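Local coordinates for Ice-binding protein (Colwellia, PDB 3WP9) that binds to the surface of ice crystals, inhibits their growth and suppresses ice recrystallization, which may protect membranes from freezing injury, at residues L44-N47 / C48-T52; I83-N86 / D87-R91; N145-N148 / A149-V152. All blocks are in the same frame, centred on the assembly; numbering follows the deposited sequence.

Contact 1: residues L44-N47 / C48-T52; sequences LLLN and CDEVT
The first torsion of Asn47 (chi1 -170°) sets CG opposite the backbone N and beside the carbonyl carbon, which swings the side-chain amide forward over the start of the short 3-10 segment 48-50. Asp49 adopts the crowded position, with CG between its own N and carbonyl carbon, so its carboxylate folds back to the same amide. Asn47 OD1 accepts the backbone N of Asp49 at 3.0 Å. The bond is nearly straight (N-H...O 176°), and the donor lies in the carbonyl plane, on a lone pair. This closes an Asx turn and is consistent with the oxygen being on this side of the amide. The next N-H, that of Glu50, goes to the main-chain O of Asn47 at 2.9 Å.

The whole stretch belongs to the connection between strands 33-36 and 55-57, neighbours in the long parallel sheet of this right-handed beta-helix. The disulfide from Cys48 to Cys66 joins the 3-10 segment to a later loop.

Glu50 points back toward Asn47, its chain extended beyond CG, and its OE2 accepts Asn47 N at 2.7 Å through the anti lone pair, the one turned away from OE1. Glu50 OE2 also lies 3.8 Å from Leu46 CD2, against apolar surface. Its partner OE1 accepts the N of Ser28 but also lies close to Asp24, a neighbour of like charge that might raise the proton affinity of the buried Glu50. Asn47 OD1 and Asp49 OD2 are two acceptors 2.9 Å apart, probably mildly repulsive, with amide and carboxylate planes only 11° from parallel; Asp49 OD1 is hydrogen-bonded to the Tyr26 hydroxyl. On the apolar side, Leu46 CD1 meets Val51 CG2 at 3.9 Å, the two side chains crossing at about a right angle.

Contact 2: residues I83-N86 / D87-R91; sequences IAYN and DAAGR
Asp87 CB rests 3.4 Å from Ile83 O, one turn back along the same alpha-helix, and the N-H of Asp87 is given to that oxygen. These residues form the final turns of helix 71-89, which packs beside the right-handed beta-helix. The i to i+4 pattern is repeated by Ala88 N to Ala84 O, at 2.9 Å and almost straight (175°), and by Ala89 N to Tyr85 O at 3.1 Å. Past these bonds the spacing tightens: Gly90 N reaches Asp87 O at 3.1 Å, an i to i+3 bond where the helix gives way to loop.

Small side chains allow close packing: Ala84 touches Leu184, and Ala88 touches Gln166, both on strands of the long parallel sheet. Tyr85 extends to the same sheet, with its hydroxyl hydrogen-bonded to Gln166 NE2 and its ring in a cation-pi contact with Lys186. Along the helix, Tyr85 CE2 lies a loose 4.5 Å from Ala89 CB.

The outer shell is held by Arg91, which packs on Tyr4 as a cation-pi pair and donates to the carbonyl oxygens of Tyr4 and Ala5. At Asp87, chi1 (176°) turns CG away from the residue's own N and presents the carboxylate to the guanidinium edge. The salt bridge is side-on: Arg91 NE donates to Asp87 OD1 at 2.9 Å from above the carboxylate plane, and Arg91 NH2 to Asp87 OD2 at 3.1 Å.

Contact 3: residues N145-N148 / A149-V152; sequences NQAN and AKRV
Lys150 lays its CG against the methyl of Ala147, 3.9 Å from CB to CG, across the neck of a tight reversal. The aliphatic chain then runs past the central peptide of the turn, with Lys150 CG 3.5 Å from Asn148 O. A bend at chi2 (-52°) turns the chain outward, carrying the ammonium group off from the turn. Next to this pair one backbone bond closes the reversal: Lys150 N donates to Ala147 O at 3.2 Å through a bent bond (N-H...O 149°).

Ala147 to Lys150 thus form a type II beta turn, whose third residue, Ala149, takes a left-handed helical backbone conformation (phi 70°). The positive phi goes with an approach of Ala149 CB to 3.0 Å from Asn148 O, a closeness expected for a residue with a CB at this position. In the right-handed beta-helix the turn follows strand 144-146 and leads the chain round the corner into strand 152-155. Asn148 belongs to the turn but reaches past it, its OD1 accepting the N of Thr175 on the loop of the following coil. Its side chain is about 8 Å from that of Thr193, which by similarity is an ice-binding site.

Gln146, buried on the inner side, is extended from CB to the amide and runs toward the outgoing chain. Gln146 NE2 is 3.2 Å from Lys150 O, yet the angle is too poor for a hydrogen bond; the amide donates instead to Ser178 O, on strand 178-180 of the following coil. Val152 CG2 comes to 4.0 Å from Gln146 NE2, packing apolar surface against the end of the amide, while Val152 also touches Phe179 and Ile122.

The three contacts are two local turns and one helix end in a single chain, spread around the beta-helix without touching. Contacts 1 and 2 lie on opposite sides of the chain's centre, their centres about 30 Å apart. Contact 3 is about 25 Å from each, between centres, with nearest atoms about 18 Å from contact 1 and 14 Å from contact 2. Contacts 1 and 3 are loops that follow strands of the coils, whereas contact 2 ends the accompanying helix. Measured to the side chain of Thr193, an ice-binding site by similarity, contact 3 approaches to about 8 Å through Asn148 and contact 1 to about 12 Å through Glu50; contact 2 lies away from the annotated ice-binding positions.

Contact 1: residues L44-N47 / C48-T52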
loop_
_atom_site.group_PDB
_atom_site.type_symbol
_atom_site.label_atom_id
_atom_site.label_comp_id
_atom_site.label_asym_id
_atom_site.label_seq_id
_atom_site.Cartn_x
_atom_site.Cartn_y
_atom_site.Cartn_z
ATOM N N LEU A 44 -0.179 14.166 11.356
ATOM C CA LEU A 44 -0.255 14.075 9.858
ATOM C C LEU A 44 0.547 15.227 9.317
ATOM O O LEU A 44 0.113 16.375 9.350
ATOM C CB LEU A 44 -1.752 14.118 9.442
ATOM C CG LEU A 44 -2.081 13.427 8.114
ATOM C CD1 LEU A 44 -3.617 13.527 7.968
ATOM C CD2 LEU A 44 -1.414 14.099 6.905
ATOM N N LEU A 45 1.793 14.944 8.894
ATOM C CA LEU A 45 2.769 15.996 8.581
ATOM C C LEU A 45 2.950 16.130 7.106
ATOM O O LEU A 45 4.074 16.198 6.627
ATOM C CB LEU A 45 4.134 15.604 9.154
ATOM C CG LEU A 45 4.126 15.314 10.659
ATOM C CD1 LEU A 45 5.524 14.750 11.059
ATOM C CD2 LEU A 45 3.676 16.494 11.499
ATOM N N LEU A 46 1.894 15.986 6.318
ATOM C CA LEU A 46 1.974 16.456 4.931
ATOM C C LEU A 46 1.404 17.868 4.859
ATOM O O LEU A 46 0.508 18.257 5.701
ATOM C CB LEU A 46 1.031 15.576 4.046
ATOM C CG LEU A 46 1.551 14.187 3.611
ATOM C CD1 LEU A 46 0.450 13.221 3.180
ATOM C CD2 LEU A 46 2.477 14.412 2.406
ATOM N N ASN A 47 1.853 18.590 3.829
ATOM C CA ASN A 47 1.438 19.969 3.576
ATOM C C ASN A 47 0.205 19.869 2.667
ATOM O O ASN A 47 0.096 18.964 1.890
ATOM C CB ASN A 47 2.533 20.799 2.913
ATOM C CG ASN A 47 2.183 22.292 2.867
ATOM O OD1 ASN A 47 1.280 22.728 2.122
ATOM N ND2 ASN A 47 2.861 23.078 3.694
ATOM N N CYS A 48 -0.764 20.778 2.849
ATOM C CA CYS A 48 -1.975 20.737 2.060
ATOM C C CYS A 48 -1.645 20.751 0.576
ATOM O O CYS A 48 -2.341 20.118 -0.235
ATOM C CB CYS A 48 -2.881 21.892 2.491
ATOM S SG CYS A 48 -3.626 21.528 4.096
ATOM N N ASP A 49 -0.554 21.384 0.189
ATOM C CA ASP A 49 -0.190 21.419 -1.252
ATOM C C ASP A 49 0.377 20.097 -1.801
ATOM O O ASP A 49 0.585 19.915 -3.004
ATOM C CB ASP A 49 0.706 22.616 -1.595
ATOM C CG ASP A 49 2.009 22.681 -0.744
ATOM O OD1 ASP A 49 2.657 21.646 -0.448
ATOM O OD2 ASP A 49 2.409 23.809 -0.357
ATOM N N GLU A 50 0.612 19.143 -0.929
ATOM C CA GLU A 50 1.100 17.868 -1.401
ATOM C C GLU A 50 -0.026 16.835 -1.638
ATOM O O GLU A 50 0.281 15.728 -2.109
ATOM C CB GLU A 50 2.139 17.265 -0.406
ATOM C CG GLU A 50 3.316 18.183 -0.177
ATOM C CD GLU A 50 4.204 17.650 0.917
ATOM O OE1 GLU A 50 5.181 16.915 0.563
ATOM O OE2 GLU A 50 3.874 17.897 2.116
ATOM N N VAL A 51 -1.286 17.148 -1.305
ATOM C CA VAL A 51 -2.370 16.174 -1.399
ATOM C C VAL A 51 -3.405 16.753 -2.413
ATOM O O VAL A 51 -3.882 17.888 -2.211
ATOM C CB VAL A 51 -3.008 15.873 -0.011
ATOM C CG1 VAL A 51 -4.110 14.833 -0.098
ATOM C CG2 VAL A 51 -1.929 15.326 0.950
ATOM N N THR A 52 -3.671 16.038 -3.516
ATOM C CA THR A 52 -4.800 16.516 -4.356
ATOM C C THR A 52 -6.215 16.174 -3.917
ATOM O O THR A 52 -7.153 16.852 -4.371
ATOM C CB THR A 52 -4.667 16.072 -5.784
ATOM O OG1 THR A 52 -4.788 14.633 -5.798
ATOM C CG2 THR A 52 -3.323 16.617 -6.384
#

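Contact 2: residues I83-N86 / D87-R91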
loop_
_atom_site.group_PDB
_atom_site.type_symbol
_atom_site.label_atom_id
_atom_site.label_comp_id
_atom_site.label_asym_id
_atom_site.label_seq_id
_atom_site.Cartn_x
_atom_site.Cartn_y
_atom_site.Cartn_z
ATOM N N ILE A 83 -9.913 -5.300 9.010
ATOM C CA ILE A 83 -10.673 -6.370 8.413
ATOM C C ILE A 83 -9.996 -6.837 7.115
ATOM O O ILE A 83 -9.837 -8.035 6.910
ATOM C CB ILE A 83 -12.169 -5.915 8.151
ATOM C CG1 ILE A 83 -12.864 -5.691 9.516
ATOM C CG2 ILE A 83 -12.887 -6.906 7.223
ATOM C CD1 ILE A 83 -14.072 -4.773 9.484
ATOM N N ALA A 84 -9.587 -5.886 6.247
ATOM C CA ALA A 84 -8.853 -6.230 4.997
ATOM C C ALA A 84 -7.584 -6.997 5.218
ATOM O O ALA A 84 -7.288 -8.021 4.530
ATOM C CB ALA A 84 -8.601 -5.020 4.133
ATOM N N TYR A 85 -6.811 -6.528 6.194
ATOM C CA TYR A 85 -5.573 -7.168 6.500
ATOM C C TYR A 85 -5.866 -8.622 6.910
ATOM O O TYR A 85 -5.212 -9.549 6.470
ATOM C CB TYR A 85 -4.860 -6.374 7.655
ATOM C CG TYR A 85 -3.586 -7.075 8.094
ATOM C CD1 TYR A 85 -2.366 -6.665 7.626
ATOM C CD2 TYR A 85 -3.604 -8.179 8.921
ATOM C CE1 TYR A 85 -1.191 -7.323 7.967
ATOM C CE2 TYR A 85 -2.443 -8.851 9.271
ATOM C CZ TYR A 85 -1.229 -8.412 8.813
ATOM O OH TYR A 85 -0.083 -9.090 9.138
ATOM N N ASN A 86 -6.873 -8.856 7.787
ATOM C CA ASN A 86 -7.069 -10.206 8.256
ATOM C C ASN A 86 -7.690 -11.113 7.173
ATOM O O ASN A 86 -7.375 -12.302 7.093
ATOM C CB ASN A 86 -7.970 -10.205 9.491
ATOM C CG ASN A 86 -7.288 -9.705 10.719
ATOM O OD1 ASN A 86 -6.078 -9.949 10.963
ATOM N ND2 ASN A 86 -8.089 -9.030 11.582
ATOM N N ASP A 87 -8.506 -10.523 6.320
ATOM C CA ASP A 87 -9.112 -11.225 5.182
ATOM C C ASP A 87 -7.971 -11.738 4.265
ATOM O O ASP A 87 -7.838 -12.933 3.961
ATOM C CB ASP A 87 -10.033 -10.271 4.421
ATOM C CG ASP A 87 -10.602 -10.883 3.206
ATOM O OD1 ASP A 87 -10.643 -12.143 3.185
ATOM O OD2 ASP A 87 -11.061 -10.152 2.320
ATOM N N ALA A 88 -7.097 -10.833 3.860
ATOM C CA ALA A 88 -5.954 -11.252 3.049
ATOM C C ALA A 88 -5.068 -12.324 3.706
ATOM O O ALA A 88 -4.650 -13.260 3.073
ATOM C CB ALA A 88 -5.097 -9.993 2.761
ATOM N N ALA A 89 -4.738 -12.176 4.992
ATOM C CA ALA A 89 -3.836 -13.074 5.667
ATOM C C ALA A 89 -4.448 -14.482 5.703
ATOM O O ALA A 89 -3.712 -15.457 5.791
ATOM C CB ALA A 89 -3.587 -12.562 7.072
ATOM N N GLY A 90 -5.780 -14.588 5.600
ATOM C CA GLY A 90 -6.429 -15.886 5.918
ATOM C C GLY A 90 -6.790 -16.688 4.689
ATOM O O GLY A 90 -7.410 -17.770 4.813
ATOM N N ARG A 91 -6.449 -16.201 3.496
ATOM C CA ARG A 91 -6.929 -16.856 2.284
ATOM C C ARG A 91 -6.227 -18.170 2.103
ATOM O O ARG A 91 -5.055 -18.340 2.493
ATOM C CB ARG A 91 -6.715 -16.035 1.039
ATOM C CG ARG A 91 -7.482 -14.779 1.042
ATOM C CD ARG A 91 -8.978 -15.018 1.161
ATOM N NE ARG A 91 -9.639 -13.725 0.981
ATOM C CZ ARG A 91 -9.972 -13.155 -0.171
ATOM N NH1 ARG A 91 -9.732 -13.744 -1.358
ATOM N NH2 ARG A 91 -10.575 -11.972 -0.147
#

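Contact 3: residues N145-N148 / A149-V152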
loop_
_atom_site.group_PDB
_atom_site.type_symbol
_atom_site.label_atom_id
_atom_site.label_comp_id
_atom_site.label_asym_id
_atom_site.label_seq_id
_atom_site.Cartn_x
_atom_site.Cartn_y
_atom_site.Cartn_z
ATOM N N ASN A 145 10.787 -5.804 1.506
ATOM C CA ASN A 145 11.833 -4.826 1.102
ATOM C C ASN A 145 11.909 -4.757 -0.439
ATOM O O ASN A 145 12.030 -5.786 -1.072
ATOM C CB ASN A 145 13.206 -5.177 1.657
ATOM C CG ASN A 145 13.424 -4.582 3.028
ATOM O OD1 ASN A 145 13.769 -3.340 3.186
ATOM N ND2 ASN A 145 13.257 -5.409 4.028
ATOM N N GLN A 146 11.830 -3.545 -1.001
ATOM C CA GLN A 146 12.094 -3.376 -2.458
ATOM C C GLN A 146 13.433 -2.592 -2.569
ATOM O O GLN A 146 13.610 -1.516 -1.962
ATOM C CB GLN A 146 10.964 -2.613 -3.081
ATOM C CG GLN A 146 11.204 -2.447 -4.606
ATOM C CD GLN A 146 10.074 -1.764 -5.264
ATOM O OE1 GLN A 146 9.432 -0.856 -4.711
ATOM N NE2 GLN A 146 9.786 -2.197 -6.539
ATOM N N ALA A 147 14.334 -3.117 -3.375
ATOM C CA ALA A 147 15.659 -2.499 -3.575
ATOM C C ALA A 147 15.571 -1.222 -4.421
ATOM O O ALA A 147 14.590 -0.983 -5.170
ATOM C CB ALA A 147 16.651 -3.458 -4.180
ATOM N N ASN A 148 16.592 -0.373 -4.203
ATOM C CA ASN A 148 16.672 0.885 -4.952
ATOM C C ASN A 148 16.631 0.600 -6.448
ATOM O O ASN A 148 17.231 -0.380 -6.943
ATOM C CB ASN A 148 18.027 1.580 -4.624
ATOM C CG ASN A 148 18.207 1.938 -3.191
ATOM O OD1 ASN A 148 17.277 2.102 -2.412
ATOM N ND2 ASN A 148 19.437 2.129 -2.844
ATOM N N ALA A 149 15.896 1.443 -7.115
ATOM C CA ALA A 149 15.838 1.444 -8.598
ATOM C C ALA A 149 15.129 0.245 -9.167
ATOM O O ALA A 149 15.210 -0.018 -10.372
ATOM C CB ALA A 149 17.242 1.561 -9.203
ATOM N N LYS A 150 14.432 -0.531 -8.308
ATOM C CA LYS A 150 13.719 -1.719 -8.848
ATOM C C LYS A 150 12.234 -1.462 -8.998
ATOM O O LYS A 150 11.705 -0.467 -8.435
ATOM C CB LYS A 150 13.977 -3.001 -7.998
ATOM C CG LYS A 150 15.459 -3.268 -7.856
ATOM C CD LYS A 150 16.156 -3.273 -9.261
ATOM C CE LYS A 150 17.643 -3.666 -9.222
ATOM N NZ LYS A 150 18.235 -3.602 -10.635
ATOM N N ARG A 151 11.546 -2.380 -9.706
ATOM C CA ARG A 151 10.191 -2.145 -10.077
ATOM C C ARG A 151 9.240 -3.340 -9.949
ATOM O O ARG A 151 9.707 -4.449 -10.219
ATOM C CB ARG A 151 10.143 -1.698 -11.591
ATOM C CG ARG A 151 10.841 -0.391 -11.790
ATOM C CD ARG A 151 10.608 0.184 -13.209
ATOM N NE ARG A 151 11.418 1.354 -13.402
ATOM C CZ ARG A 151 11.541 1.962 -14.589
ATOM N NH1 ARG A 151 10.923 1.422 -15.652
ATOM N NH2 ARG A 151 12.271 3.072 -14.706
ATOM N N VAL A 152 8.017 -3.070 -9.547
ATOM C CA VAL A 152 6.949 -4.063 -9.744
ATOM C C VAL A 152 6.342 -3.699 -11.101
ATOM O O VAL A 152 5.898 -2.578 -11.282
ATOM C CB VAL A 152 5.912 -3.954 -8.606
ATOM C CG1 VAL A 152 4.657 -4.768 -8.950
ATOM C CG2 VAL A 152 6.559 -4.388 -7.278
#